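Local atomic coordinates of first ORF in transposon ISC1904 (Sulfolobus solfataricus, PDB entry 3ILX), a protein that probably binds DNA and exchanges its strands as an IS607-like serine recombinase, this chain holding the resolvase-type domain of the longer protein. Residues K25-Q30 with V95-E100; M58-E63 with E84-A89; L75-F80 with Q99-P104. All coordinates share one frame; numbering follows the deposited sequence.

Starting from the N terminus, helix 19-30 gives the first half of contact 1, whose second half is 95-100, with 64 residues between the two segments. The loop so closed contains all of contact 2, which closes its own through strand 64-69 and helix 72-75. Contact 3 crosses contact 2: 75-80 falls between its two segments and 99-104 after both, closing a loop through helix 80-89 and strand 93-96. It shares Gln99 and Glu100 with contact 1. Contact 1 ties helix 19-30 to the end of strand 93-96, contact 2 packs helix on helix, and contact 3 joins the loop after helix 72-75 to the one before helix 105-125; contacts 2 and 3 also touch the second subunit.

Contact 1 (K25-Q30 with V95-E100); sequences KYLEEQ and VVLNQE
Leu97 reaches out from just beyond strand 93-96 and puts one methyl, CD1, among three residues of helix 19-30: Tyr26, Leu27 and Gln30. Its CG is anti to its own carbonyl carbon (chi1 -61°) and the chain is extended beyond, which carries the branched end toward the helix. Tyr26 comes to meet it from the opposite direction. CD1 lies obliquely against the ring, too close to its CE2 carbon for the model to be trusted in detail, while the phenol oxygen OH of Tyr26 stands 3.6 Å from Leu97 CB. Leu27 approaches at a slant and offers its CD2, 3.7 Å from Leu97 CD1. One helical turn on from Tyr26, Gln30 lends the aliphatic part of its side chain, with CG 3.6 Å from Leu97 CD1 and its chain bent at chi2 (-62°). Leucine suits this place because its forked end can touch several neighbours at once; tyrosine and glutamine suit the exposed margin, pairing carbon surface with a polar end. Leu97 also rests on Ile68 of strand 64-69, and Leu27 on Leu7 and Ala9 of strand 4-11. Immediately after Leu97, Asn98 OD1 accepts from Glu100 N at 3.0 Å, on a lone pair in its carbonyl plane, an Asx turn. Helix 19-30 thus lies against the parallel sheet, touching strand 4-11 and the residue that follows edge strand 93-96, consistent with the alpha/beta fold of the resolvase N-terminal domain.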
ATOM      1  N   LYS A  25      22.312  14.039   1.823  1.00 30.01           N
ATOM      2  CA  LYS A  25      23.732  14.100   1.563  1.00 31.56           C
ATOM      3  C   LYS A  25      24.242  12.740   1.144  1.00 31.31           C
ATOM      4  O   LYS A  25      25.082  12.637   0.244  1.00 31.54           O
ATOM      5  CB  LYS A  25      24.445  14.578   2.822  1.00 32.14           C
ATOM      6  CG  LYS A  25      25.863  15.080   2.604  1.00 35.87           C
ATOM      7  CD  LYS A  25      26.389  15.821   3.845  1.00 39.48           C
ATOM      8  CE  LYS A  25      26.370  14.924   5.086  1.00 42.15           C
ATOM      9  NZ  LYS A  25      27.610  14.078   5.149  1.00 43.80           N
ATOM     10  N   TYR A  26      23.724  11.689   1.771  1.00 31.50           N
ATOM     11  CA  TYR A  26      24.151  10.353   1.391  1.00 32.12           C
ATOM     12  C   TYR A  26      23.770  10.063  -0.070  1.00 31.64           C
ATOM     13  O   TYR A  26      24.584   9.544  -0.846  1.00 30.66           O
ATOM     14  CB  TYR A  26      23.578   9.300   2.335  1.00 33.28           C
ATOM     15  CG  TYR A  26      23.689   7.888   1.789  1.00 35.69           C
ATOM     16  CD1 TYR A  26      24.943   7.292   1.558  1.00 37.72           C
ATOM     17  CD2 TYR A  26      22.550   7.161   1.487  1.00 37.70           C
ATOM     18  CE1 TYR A  26      25.036   5.993   1.036  1.00 39.48           C
ATOM     19  CE2 TYR A  26      22.637   5.863   0.984  1.00 40.30           C
ATOM     20  CZ  TYR A  26      23.870   5.291   0.762  1.00 40.37           C
ATOM     21  OH  TYR A  26      23.913   4.011   0.254  1.00 43.74           O
ATOM     22  N   LEU A  27      22.539  10.445  -0.425  1.00 30.96           N
ATOM     23  CA  LEU A  27      21.996  10.259  -1.767  1.00 30.30           C
ATOM     24  C   LEU A  27      22.840  10.976  -2.798  1.00 30.54           C
ATOM     25  O   LEU A  27      23.201  10.404  -3.835  1.00 30.03           O
ATOM     26  CB  LEU A  27      20.537  10.756  -1.844  1.00 29.71           C
ATOM     27  CG  LEU A  27      19.477   9.894  -1.151  1.00 29.55           C
ATOM     28  CD1 LEU A  27      18.109  10.505  -1.347  1.00 30.13           C
ATOM     29  CD2 LEU A  27      19.464   8.456  -1.683  1.00 29.09           C
ATOM     30  N   GLU A  28      23.170  12.225  -2.494  1.00 30.50           N
ATOM     31  CA  GLU A  28      23.965  13.046  -3.382  1.00 31.35           C
ATOM     32  C   GLU A  28      25.378  12.504  -3.603  1.00 31.93           C
ATOM     33  O   GLU A  28      25.908  12.618  -4.708  1.00 32.28           O
ATOM     34  CB  GLU A  28      23.950  14.513  -2.914  1.00 31.30           C
ATOM     35  CG  GLU A  28      22.529  15.073  -3.036  1.00 30.45           C
ATOM     36  CD  GLU A  28      22.328  16.451  -2.442  1.00 30.05           C
ATOM     37  OE1 GLU A  28      23.239  16.960  -1.746  1.00 29.25           O
ATOM     38  OE2 GLU A  28      21.225  17.016  -2.665  1.00 29.75           O
ATOM     39  N   GLU A  29      25.969  11.883  -2.585  1.00 32.12           N
ATOM     40  CA  GLU A  29      27.286  11.260  -2.755  1.00 33.17           C
ATOM     41  C   GLU A  29      27.254  10.049  -3.673  1.00 33.58           C
ATOM     42  O   GLU A  29      28.254   9.738  -4.329  1.00 33.42           O
ATOM     43  CB  GLU A  29      27.896  10.878  -1.414  1.00 33.11           C
ATOM     44  CG  GLU A  29      28.716  11.996  -0.821  1.00 35.22           C
ATOM     45  CD  GLU A  29      28.577  12.117   0.689  1.00 37.61           C
ATOM     46  OE1 GLU A  29      27.927  11.252   1.325  1.00 39.37           O
ATOM     47  OE2 GLU A  29      29.150  13.088   1.237  1.00 40.10           O
ATOM     48  N   GLN A  30      26.107   9.379  -3.731  1.00 34.20           N
ATOM     49  CA  GLN A  30      25.947   8.212  -4.591  1.00 35.29           C
ATOM     50  C   GLN A  30      25.529   8.569  -6.017  1.00 35.81           C
ATOM     51  O   GLN A  30      26.009   7.958  -6.992  1.00 35.78           O
ATOM     52  CB  GLN A  30      24.990   7.199  -3.956  1.00 35.76           C
ATOM     53  CG  GLN A  30      25.393   6.813  -2.521  1.00 37.47           C
ATOM     54  CD  GLN A  30      26.737   6.147  -2.479  1.00 41.44           C
ATOM     55  OE1 GLN A  30      27.732   6.754  -2.078  1.00 42.80           O
ATOM     56  NE2 GLN A  30      26.794   4.903  -2.945  1.00 42.96           N
ATOM     57  N   VAL A  95      15.470   3.457  -8.332  1.00 29.66           N
ATOM     58  CA  VAL A  95      16.723   2.896  -7.823  1.00 29.28           C
ATOM     59  C   VAL A  95      16.737   3.029  -6.308  1.00 28.73           C
ATOM     60  O   VAL A  95      16.471   4.117  -5.760  1.00 30.44           O
ATOM     61  CB  VAL A  95      17.976   3.600  -8.401  1.00 29.04           C
ATOM     62  CG1 VAL A  95      19.315   2.910  -7.881  1.00 28.88           C
ATOM     63  CG2 VAL A  95      17.918   3.578  -9.897  1.00 30.35           C
ATOM     64  N   VAL A  96      16.994   1.915  -5.634  1.00 27.24           N
ATOM     65  CA  VAL A  96      17.131   1.896  -4.188  1.00 26.62           C
ATOM     66  C   VAL A  96      18.598   1.591  -3.951  1.00 27.31           C
ATOM     67  O   VAL A  96      19.157   0.679  -4.588  1.00 27.92           O
ATOM     68  CB  VAL A  96      16.141   0.882  -3.489  1.00 27.38           C
ATOM     69  CG1 VAL A  96      14.671   1.314  -3.660  1.00 24.69           C
ATOM     70  CG2 VAL A  96      16.277  -0.530  -4.040  1.00 26.04           C
ATOM     71  N   LEU A  97      19.263   2.378  -3.111  1.00 27.14           N
ATOM     72  CA  LEU A  97      20.705   2.189  -2.909  1.00 28.17           C
ATOM     73  C   LEU A  97      20.957   0.943  -2.085  1.00 28.26           C
ATOM     74  O   LEU A  97      22.029   0.348  -2.137  1.00 28.84           O
ATOM     75  CB  LEU A  97      21.344   3.393  -2.212  1.00 28.06           C
ATOM     76  CG  LEU A  97      21.259   4.734  -2.937  1.00 29.57           C
ATOM     77  CD1 LEU A  97      22.013   5.767  -2.116  1.00 32.16           C
ATOM     78  CD2 LEU A  97      21.799   4.638  -4.351  1.00 28.33           C
ATOM     79  N   ASN A  98      19.966   0.567  -1.299  1.00 27.60           N
ATOM     80  CA  ASN A  98      20.015  -0.710  -0.650  1.00 28.42           C
ATOM     81  C   ASN A  98      18.653  -1.411  -0.804  1.00 27.97           C
ATOM     82  O   ASN A  98      17.596  -0.775  -0.649  1.00 27.56           O
ATOM     83  CB  ASN A  98      20.421  -0.543   0.817  1.00 28.29           C
ATOM     84  CG  ASN A  98      20.981  -1.829   1.406  1.00 33.01           C
ATOM     85  OD1 ASN A  98      20.282  -2.858   1.494  1.00 35.51           O
ATOM     86  ND2 ASN A  98      22.253  -1.792   1.786  1.00 32.05           N
ATOM     87  N   GLN A  99      18.700  -2.710  -1.135  1.00 28.00           N
ATOM     88  CA  GLN A  99      17.497  -3.537  -1.290  1.00 28.39           C
ATOM     89  C   GLN A  99      16.739  -3.675   0.030  1.00 29.41           C
ATOM     90  O   GLN A  99      15.514  -3.652   0.048  1.00 28.69           O
ATOM     91  CB  GLN A  99      17.859  -4.941  -1.842  1.00 28.26           C
ATOM     92  CG  GLN A  99      18.258  -4.935  -3.341  1.00 26.71           C
ATOM     93  CD  GLN A  99      17.081  -4.578  -4.255  1.00 27.74           C
ATOM     94  OE1 GLN A  99      16.010  -5.163  -4.148  1.00 26.90           O
ATOM     95  NE2 GLN A  99      17.283  -3.620  -5.161  1.00 28.76           N
ATOM     96  N   GLU A 100      17.479  -3.808   1.128  1.00 30.37           N
ATOM     97  CA  GLU A 100      16.866  -3.959   2.442  1.00 32.46           C
ATOM     98  C   GLU A 100      16.705  -2.621   3.149  1.00 32.10           C
ATOM     99  O   GLU A 100      17.649  -1.814   3.235  1.00 31.48           O
ATOM    100  CB  GLU A 100      17.694  -4.880   3.324  1.00 33.18           C
ATOM    101  CG  GLU A 100      17.336  -6.343   3.133  1.00 38.62           C
ATOM    102  CD  GLU A 100      18.528  -7.253   3.311  1.00 43.77           C
ATOM    103  OE1 GLU A 100      19.666  -6.739   3.347  1.00 47.24           O
ATOM    104  OE2 GLU A 100      18.331  -8.489   3.424  1.00 45.99           O
TER

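Contact 2 (M58-E63 with E84-A89); sequences MILNNE and EEVCKA
Ile59 and Leu60, in the last turn of helix 50-60, pack on Val86 and Cys87 of helix 80-89. The closest approach joins two methyls, Leu60 CD2 and Val86 CG1, at 3.7 Å. That same Val86 CG1, anti to its backbone nitrogen (chi1 174°), also lies 4.1 Å from Ile59 CG2, the two side chains crossing at about a right angle. Both branches of Ile59 touch the cysteine sulfur, CD1 the nearer at 3.9 Å from Cys87 SG. Beta-branched residues present their methyls close to the helix backbone and suit this close pairing, while the small cysteine gives a soft, weakly polar surface. Further out, Ile59 leans on Val64 and Val67 of strand 64-69 and Cys87 on Ile94 of strand 93-96, so sheet residues lie next to both helices. A Schellman motif ends the first helix: Glu63 N bonds to Met58 O at 2.9 Å and Asn62 N to Ile59 O, with Asn62 at positive phi, which asparagine tolerates well. Asn62 OD1 then bonds to ND1 of His90, which follows Ala89 in the chain. Val86 of the second subunit packs on Val86 here, and Arg57 of that subunit makes a salt bridge with Glu85, which Lys88 also meets weakly. Within the pair of segments the contact is apolar and buried; its apolar face continues into the second subunit, and the salt bridge from Glu85 to Arg57 of that subunit adds charge beside it.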
HETATM    1  N   MSE A  58       4.482  13.597 -11.227  1.00 28.18           N
HETATM    2  CA  MSE A  58       5.502  13.829 -12.235  1.00 29.18           C
HETATM    3  C   MSE A  58       5.796  12.559 -13.044  1.00 29.17           C
HETATM    4  O   MSE A  58       5.968  12.635 -14.251  1.00 29.22           O
HETATM    5  CB  MSE A  58       6.792  14.353 -11.603  1.00 29.19           C
HETATM    6  CG  MSE A  58       6.717  15.805 -11.189  1.00 29.73           C
HETATM    7 SE   MSE A  58       8.426  16.261 -10.362  0.75 33.89          SE
HETATM    8  CE  MSE A  58       9.438  16.610 -12.008  1.00 31.41           C
ATOM      9  N   ILE A  59       5.894  11.418 -12.361  1.00 28.70           N
ATOM     10  CA  ILE A  59       6.154  10.139 -13.044  1.00 28.00           C
ATOM     11  C   ILE A  59       5.034   9.869 -14.041  1.00 27.71           C
ATOM     12  O   ILE A  59       5.282   9.570 -15.212  1.00 27.68           O
ATOM     13  CB  ILE A  59       6.253   8.965 -12.043  1.00 27.85           C
ATOM     14  CG1 ILE A  59       7.488   9.120 -11.156  1.00 28.04           C
ATOM     15  CG2 ILE A  59       6.284   7.592 -12.771  1.00 27.09           C
ATOM     16  CD1 ILE A  59       7.474   8.240  -9.884  1.00 26.41           C
ATOM     17  N   LEU A  60       3.799   9.994 -13.556  1.00 26.92           N
ATOM     18  CA  LEU A  60       2.591   9.773 -14.337  1.00 26.20           C
ATOM     19  C   LEU A  60       2.456  10.740 -15.511  1.00 26.30           C
ATOM     20  O   LEU A  60       1.820  10.400 -16.520  1.00 25.39           O
ATOM     21  CB  LEU A  60       1.354   9.879 -13.440  1.00 25.95           C
ATOM     22  CG  LEU A  60       1.079   8.716 -12.478  1.00 26.19           C
ATOM     23  CD1 LEU A  60       0.054   9.120 -11.379  1.00 25.83           C
ATOM     24  CD2 LEU A  60       0.623   7.469 -13.246  1.00 27.74           C
ATOM     25  N   ASN A  61       3.045  11.930 -15.371  1.00 25.83           N
ATOM     26  CA  ASN A  61       3.092  12.918 -16.444  1.00 25.63           C
ATOM     27  C   ASN A  61       4.345  12.788 -17.332  1.00 25.73           C
ATOM     28  O   ASN A  61       4.659  13.687 -18.102  1.00 25.11           O
ATOM     29  CB  ASN A  61       2.960  14.336 -15.894  1.00 25.33           C
ATOM     30  CG  ASN A  61       2.551  15.362 -16.986  1.00 27.11           C
ATOM     31  OD1 ASN A  61       1.894  15.023 -17.979  1.00 26.87           O
ATOM     32  ND2 ASN A  61       2.955  16.606 -16.804  1.00 28.29           N
ATOM     33  N   ASN A  62       5.051  11.673 -17.206  1.00 25.57           N
ATOM     34  CA  ASN A  62       6.217  11.391 -18.034  1.00 26.53           C
ATOM     35  C   ASN A  62       7.333  12.412 -17.883  1.00 26.94           C
ATOM     36  O   ASN A  62       7.986  12.739 -18.853  1.00 26.62           O
ATOM     37  CB  ASN A  62       5.819  11.275 -19.522  1.00 26.99           C
ATOM     38  CG  ASN A  62       4.800  10.177 -19.760  1.00 27.52           C
ATOM     39  OD1 ASN A  62       4.989   9.049 -19.311  1.00 27.04           O
ATOM     40  ND2 ASN A  62       3.701  10.513 -20.422  1.00 27.80           N
ATOM     41  N   GLU A  63       7.548  12.916 -16.678  1.00 27.10           N
ATOM     42  CA  GLU A  63       8.599  13.917 -16.458  1.00 28.12           C
ATOM     43  C   GLU A  63       9.903  13.300 -15.921  1.00 28.11           C
ATOM     44  O   GLU A  63      10.915  13.976 -15.797  1.00 27.77           O
ATOM     45  CB  GLU A  63       8.122  14.999 -15.492  1.00 27.93           C
ATOM     46  CG  GLU A  63       7.017  15.853 -16.045  1.00 30.09           C
ATOM     47  CD  GLU A  63       6.386  16.758 -15.006  1.00 31.91           C
ATOM     48  OE1 GLU A  63       7.099  17.545 -14.351  1.00 35.75           O
ATOM     49  OE2 GLU A  63       5.153  16.698 -14.860  1.00 34.48           O
ATOM     50  N   GLU A  84       6.375   0.444  -8.812  1.00 28.42           N
ATOM     51  CA  GLU A  84       7.276  -0.084  -9.821  1.00 28.86           C
ATOM     52  C   GLU A  84       6.534  -0.347 -11.146  1.00 28.17           C
ATOM     53  O   GLU A  84       7.068  -0.156 -12.240  1.00 26.73           O
ATOM     54  CB  GLU A  84       7.875  -1.395  -9.333  1.00 29.48           C
ATOM     55  CG  GLU A  84       8.852  -1.291  -8.161  1.00 32.71           C
ATOM     56  CD  GLU A  84       9.447  -2.664  -7.821  1.00 37.37           C
ATOM     57  OE1 GLU A  84       8.693  -3.615  -7.451  1.00 38.79           O
ATOM     58  OE2 GLU A  84      10.667  -2.805  -7.950  1.00 38.30           O
ATOM     59  N   GLU A  85       5.291  -0.799 -11.035  1.00 27.54           N
ATOM     60  CA  GLU A  85       4.487  -1.049 -12.218  1.00 26.81           C
ATOM     61  C   GLU A  85       4.230   0.284 -12.905  1.00 26.41           C
ATOM     62  O   GLU A  85       4.371   0.397 -14.131  1.00 24.89           O
ATOM     63  CB  GLU A  85       3.185  -1.756 -11.851  1.00 27.53           C
ATOM     64  CG  GLU A  85       3.326  -3.222 -11.442  1.00 27.33           C
ATOM     65  CD  GLU A  85       3.750  -4.104 -12.580  1.00 29.19           C
ATOM     66  OE1 GLU A  85       3.426  -3.805 -13.749  1.00 29.69           O
ATOM     67  OE2 GLU A  85       4.396  -5.137 -12.316  1.00 29.63           O
ATOM     68  N   VAL A  86       3.901   1.297 -12.094  1.00 26.48           N
ATOM     69  CA  VAL A  86       3.667   2.648 -12.596  1.00 26.79           C
ATOM     70  C   VAL A  86       4.894   3.182 -13.319  1.00 27.80           C
ATOM     71  O   VAL A  86       4.806   3.692 -14.439  1.00 27.15           O
ATOM     72  CB  VAL A  86       3.263   3.603 -11.440  1.00 26.81           C
ATOM     73  CG1 VAL A  86       3.158   5.056 -11.952  1.00 25.44           C
ATOM     74  CG2 VAL A  86       1.912   3.154 -10.854  1.00 25.99           C
ATOM     75  N   CYS A  87       6.052   3.047 -12.678  1.00 29.01           N
ATOM     76  CA  CYS A  87       7.300   3.536 -13.277  1.00 30.82           C
ATOM     77  C   CYS A  87       7.623   2.827 -14.583  1.00 30.66           C
ATOM     78  O   CYS A  87       8.062   3.463 -15.555  1.00 30.80           O
ATOM     79  CB  CYS A  87       8.439   3.370 -12.282  1.00 30.71           C
ATOM     80  SG  CYS A  87       8.296   4.561 -10.967  1.00 34.68           S
ATOM     81  N   LYS A  88       7.398   1.514 -14.611  1.00 30.75           N
ATOM     82  CA  LYS A  88       7.695   0.712 -15.796  1.00 31.14           C
ATOM     83  C   LYS A  88       6.870   1.246 -16.977  1.00 30.87           C
ATOM     84  O   LYS A  88       7.399   1.493 -18.055  1.00 31.82           O
ATOM     85  CB  LYS A  88       7.450  -0.773 -15.518  1.00 31.43           C
ATOM     86  CG  LYS A  88       7.781  -1.719 -16.688  1.00 35.13           C
ATOM     87  CD  LYS A  88       7.777  -3.211 -16.247  1.00 40.47           C
ATOM     88  CE  LYS A  88       6.379  -3.682 -15.825  1.00 43.85           C
ATOM     89  NZ  LYS A  88       6.379  -4.933 -14.978  1.00 47.28           N
ATOM     90  N   ALA A  89       5.584   1.479 -16.767  1.00 30.26           N
ATOM     91  CA  ALA A  89       4.732   2.017 -17.824  1.00 30.26           C
ATOM     92  C   ALA A  89       5.094   3.463 -18.209  1.00 29.90           C
ATOM     93  O   ALA A  89       4.711   3.925 -19.273  1.00 29.65           O
ATOM     94  CB  ALA A  89       3.244   1.929 -17.414  1.00 29.96           C
TER

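Contact 3 (L75-F80 with Q99-P104)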
ATOM      1  N   LEU A  75      10.043   5.304   0.127  1.00 28.57           N
ATOM      2  CA  LEU A  75       8.917   5.728  -0.737  1.00 28.99           C
ATOM      3  C   LEU A  75       7.568   5.453  -0.117  1.00 28.98           C
ATOM      4  O   LEU A  75       6.719   6.348  -0.050  1.00 31.03           O
ATOM      5  CB  LEU A  75       8.994   5.114  -2.161  1.00 28.11           C
ATOM      6  CG  LEU A  75       9.940   5.935  -3.051  1.00 31.37           C
ATOM      7  CD1 LEU A  75      10.418   5.129  -4.299  1.00 29.61           C
ATOM      8  CD2 LEU A  75       9.311   7.302  -3.431  1.00 28.77           C
ATOM      9  N   VAL A  76       7.345   4.208   0.292  1.00 28.44           N
ATOM     10  CA  VAL A  76       6.066   3.791   0.873  1.00 28.26           C
ATOM     11  C   VAL A  76       6.281   2.621   1.802  1.00 28.03           C
ATOM     12  O   VAL A  76       7.271   1.869   1.660  1.00 28.40           O
ATOM     13  CB  VAL A  76       5.022   3.310  -0.200  1.00 28.39           C
ATOM     14  CG1 VAL A  76       4.389   4.490  -0.933  1.00 29.10           C
ATOM     15  CG2 VAL A  76       5.657   2.321  -1.190  1.00 29.49           C
ATOM     16  N   ARG A  77       5.352   2.439   2.726  1.00 28.41           N
ATOM     17  CA  ARG A  77       5.345   1.251   3.588  1.00 28.97           C
ATOM     18  C   ARG A  77       4.657   0.072   2.878  1.00 28.86           C
ATOM     19  O   ARG A  77       5.028  -1.062   3.080  1.00 28.90           O
ATOM     20  CB  ARG A  77       4.646   1.594   4.915  1.00 28.85           C
ATOM     21  CG  ARG A  77       4.343   0.431   5.891  1.00 28.68           C
ATOM     22  CD  ARG A  77       5.599  -0.221   6.420  1.00 29.27           C
ATOM     23  NE  ARG A  77       6.450   0.756   7.105  1.00 31.28           N
ATOM     24  CZ  ARG A  77       7.788   0.746   7.111  1.00 33.55           C
ATOM     25  NH1 ARG A  77       8.494  -0.211   6.482  1.00 30.80           N
ATOM     26  NH2 ARG A  77       8.437   1.715   7.756  1.00 32.69           N
ATOM     27  N   PHE A  78       3.636   0.345   2.077  1.00 29.02           N
ATOM     28  CA  PHE A  78       2.934  -0.715   1.322  1.00 29.24           C
ATOM     29  C   PHE A  78       2.847  -0.247  -0.110  1.00 29.05           C
ATOM     30  O   PHE A  78       2.730   0.953  -0.324  1.00 29.98           O
ATOM     31  CB  PHE A  78       1.484  -0.886   1.826  1.00 28.21           C
ATOM     32  CG  PHE A  78       1.388  -1.500   3.201  1.00 30.23           C
ATOM     33  CD1 PHE A  78       1.638  -2.871   3.385  1.00 29.91           C
ATOM     34  CD2 PHE A  78       1.066  -0.711   4.300  1.00 29.95           C
ATOM     35  CE1 PHE A  78       1.564  -3.460   4.674  1.00 33.83           C
ATOM     36  CE2 PHE A  78       0.986  -1.272   5.611  1.00 32.11           C
ATOM     37  CZ  PHE A  78       1.240  -2.651   5.797  1.00 33.22           C
ATOM     38  N   GLY A  79       2.838  -1.178  -1.069  1.00 29.03           N
ATOM     39  CA  GLY A  79       2.545  -0.849  -2.476  1.00 28.18           C
ATOM     40  C   GLY A  79       3.767  -0.460  -3.279  1.00 28.30           C
ATOM     41  O   GLY A  79       3.656   0.016  -4.431  1.00 28.42           O
ATOM     42  N   PHE A  80       4.949  -0.672  -2.717  1.00 27.27           N
ATOM     43  CA  PHE A  80       6.150  -0.443  -3.529  1.00 27.61           C
ATOM     44  C   PHE A  80       6.018  -1.093  -4.931  1.00 26.10           C
ATOM     45  O   PHE A  80       6.404  -0.505  -5.935  1.00 26.72           O
ATOM     46  CB  PHE A  80       7.430  -0.878  -2.791  1.00 27.82           C
ATOM     47  CG  PHE A  80       8.706  -0.451  -3.489  1.00 28.73           C
ATOM     48  CD1 PHE A  80       9.245   0.800  -3.280  1.00 28.42           C
ATOM     49  CD2 PHE A  80       9.359  -1.322  -4.352  1.00 32.13           C
ATOM     50  CE1 PHE A  80      10.438   1.195  -3.906  1.00 28.97           C
ATOM     51  CE2 PHE A  80      10.574  -0.940  -5.011  1.00 32.37           C
ATOM     52  CZ  PHE A  80      11.103   0.313  -4.795  1.00 30.30           C
ATOM     53  N   GLN A  99      18.700  -2.710  -1.135  1.00 28.00           N
ATOM     54  CA  GLN A  99      17.497  -3.537  -1.290  1.00 28.39           C
ATOM     55  C   GLN A  99      16.739  -3.675   0.030  1.00 29.41           C
ATOM     56  O   GLN A  99      15.514  -3.652   0.048  1.00 28.69           O
ATOM     57  CB  GLN A  99      17.859  -4.941  -1.842  1.00 28.26           C
ATOM     58  CG  GLN A  99      18.258  -4.935  -3.341  1.00 26.71           C
ATOM     59  CD  GLN A  99      17.081  -4.578  -4.255  1.00 27.74           C
ATOM     60  OE1 GLN A  99      16.010  -5.163  -4.148  1.00 26.90           O
ATOM     61  NE2 GLN A  99      17.283  -3.620  -5.161  1.00 28.76           N
ATOM     62  N   GLU A 100      17.479  -3.808   1.128  1.00 30.37           N
ATOM     63  CA  GLU A 100      16.866  -3.959   2.442  1.00 32.46           C
ATOM     64  C   GLU A 100      16.705  -2.621   3.149  1.00 32.10           C
ATOM     65  O   GLU A 100      17.649  -1.814   3.235  1.00 31.48           O
ATOM     66  CB  GLU A 100      17.694  -4.880   3.324  1.00 33.18           C
ATOM     67  CG  GLU A 100      17.336  -6.343   3.133  1.00 38.62           C
ATOM     68  CD  GLU A 100      18.528  -7.253   3.311  1.00 43.77           C
ATOM     69  OE1 GLU A 100      19.666  -6.739   3.347  1.00 47.24           O
ATOM     70  OE2 GLU A 100      18.331  -8.489   3.424  1.00 45.99           O
ATOM     71  N   ASP A 101      15.518  -2.442   3.708  1.00 31.54           N
ATOM     72  CA  ASP A 101      15.203  -1.287   4.536  1.00 32.05           C
ATOM     73  C   ASP A 101      16.035  -1.203   5.810  1.00 31.50           C
ATOM     74  O   ASP A 101      16.276  -2.199   6.469  1.00 30.74           O
ATOM     75  CB  ASP A 101      13.728  -1.342   4.914  1.00 31.89           C
ATOM     76  CG  ASP A 101      12.829  -1.112   3.729  1.00 34.24           C
ATOM     77  OD1 ASP A 101      13.228  -0.347   2.826  1.00 34.70           O
ATOM     78  OD2 ASP A 101      11.713  -1.679   3.708  1.00 36.57           O
ATOM     79  N   LYS A 102      16.446   0.010   6.147  1.00 31.91           N
ATOM     80  CA  LYS A 102      17.178   0.266   7.372  1.00 33.02           C
ATOM     81  C   LYS A 102      16.356   1.175   8.296  1.00 32.04           C
ATOM     82  O   LYS A 102      16.880   2.066   8.937  1.00 33.38           O
ATOM     83  CB  LYS A 102      18.568   0.858   7.035  1.00 33.48           C
ATOM     84  CG  LYS A 102      19.565  -0.174   6.528  1.00 36.45           C
ATOM     85  CD  LYS A 102      19.685  -1.352   7.537  1.00 40.96           C
ATOM     86  CE  LYS A 102      20.770  -2.363   7.175  1.00 43.75           C
ATOM     87  NZ  LYS A 102      20.426  -3.131   5.932  1.00 46.06           N
ATOM     88  N   THR A 103      15.049   0.959   8.309  1.00 31.59           N
ATOM     89  CA  THR A 103      14.095   1.695   9.150  1.00 30.43           C
ATOM     90  C   THR A 103      14.474   1.770  10.632  1.00 29.18           C
ATOM     91  O   THR A 103      14.764   0.735  11.234  1.00 29.45           O
ATOM     92  CB  THR A 103      12.774   0.979   9.075  1.00 30.77           C
ATOM     93  OG1 THR A 103      12.629   0.448   7.750  1.00 33.49           O
ATOM     94  CG2 THR A 103      11.603   1.913   9.372  1.00 29.54           C
ATOM     95  N   PRO A 104      14.448   2.982  11.244  1.00 28.45           N
ATOM     96  CA  PRO A 104      14.593   3.070  12.707  1.00 27.76           C
ATOM     97  C   PRO A 104      13.462   2.349  13.442  1.00 27.40           C
ATOM     98  O   PRO A 104      12.317   2.297  12.960  1.00 26.97           O
ATOM     99  CB  PRO A 104      14.492   4.575  12.983  1.00 27.58           C
ATOM    100  CG  PRO A 104      14.854   5.220  11.681  1.00 27.33           C
ATOM    101  CD  PRO A 104      14.239   4.319  10.659  1.00 28.05           C
TER
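Arg77 and Asp101 mark the nearest backbone approach of two irregular loops, their CA atoms still 10.2 Å apart, a gap bridged here by the long side chain of Arg77. In that side chain CG is anti to the backbone N (chi1 171°), and bends at chi2 and chi3 swing the guanidinium toward Thr103. The methyl CG2 of Thr103 meets this group at its edge, near its plane, 3.6 Å from Arg77 NH2. Asp101 lies obliquely to the guanidinium; its OD2 is 4.5 Å from Arg77 NH1, too far for a salt bridge, so any attraction is probably weak and long-range. The firm partners are Asp111, which pairs with Arg77 NE, and Asp73, which takes Arg77 NH1 and the hydroxyl of Thr103 on one oxygen, OD2. The backbone N of Asp73 in turn bonds to Asp101 OD1. Threonine therefore serves both ways here, methyl to the arginine and hydroxyl to Asp73. The contact joins the loop between helices 72-75 and 80-89 to the one between strand 93-96 and helix 105-125, whose Leu108 touches both Arg77 and Thr103; Phe119 of the second subunit packs on Arg77, and the Phe78 rings of the two subunits stack.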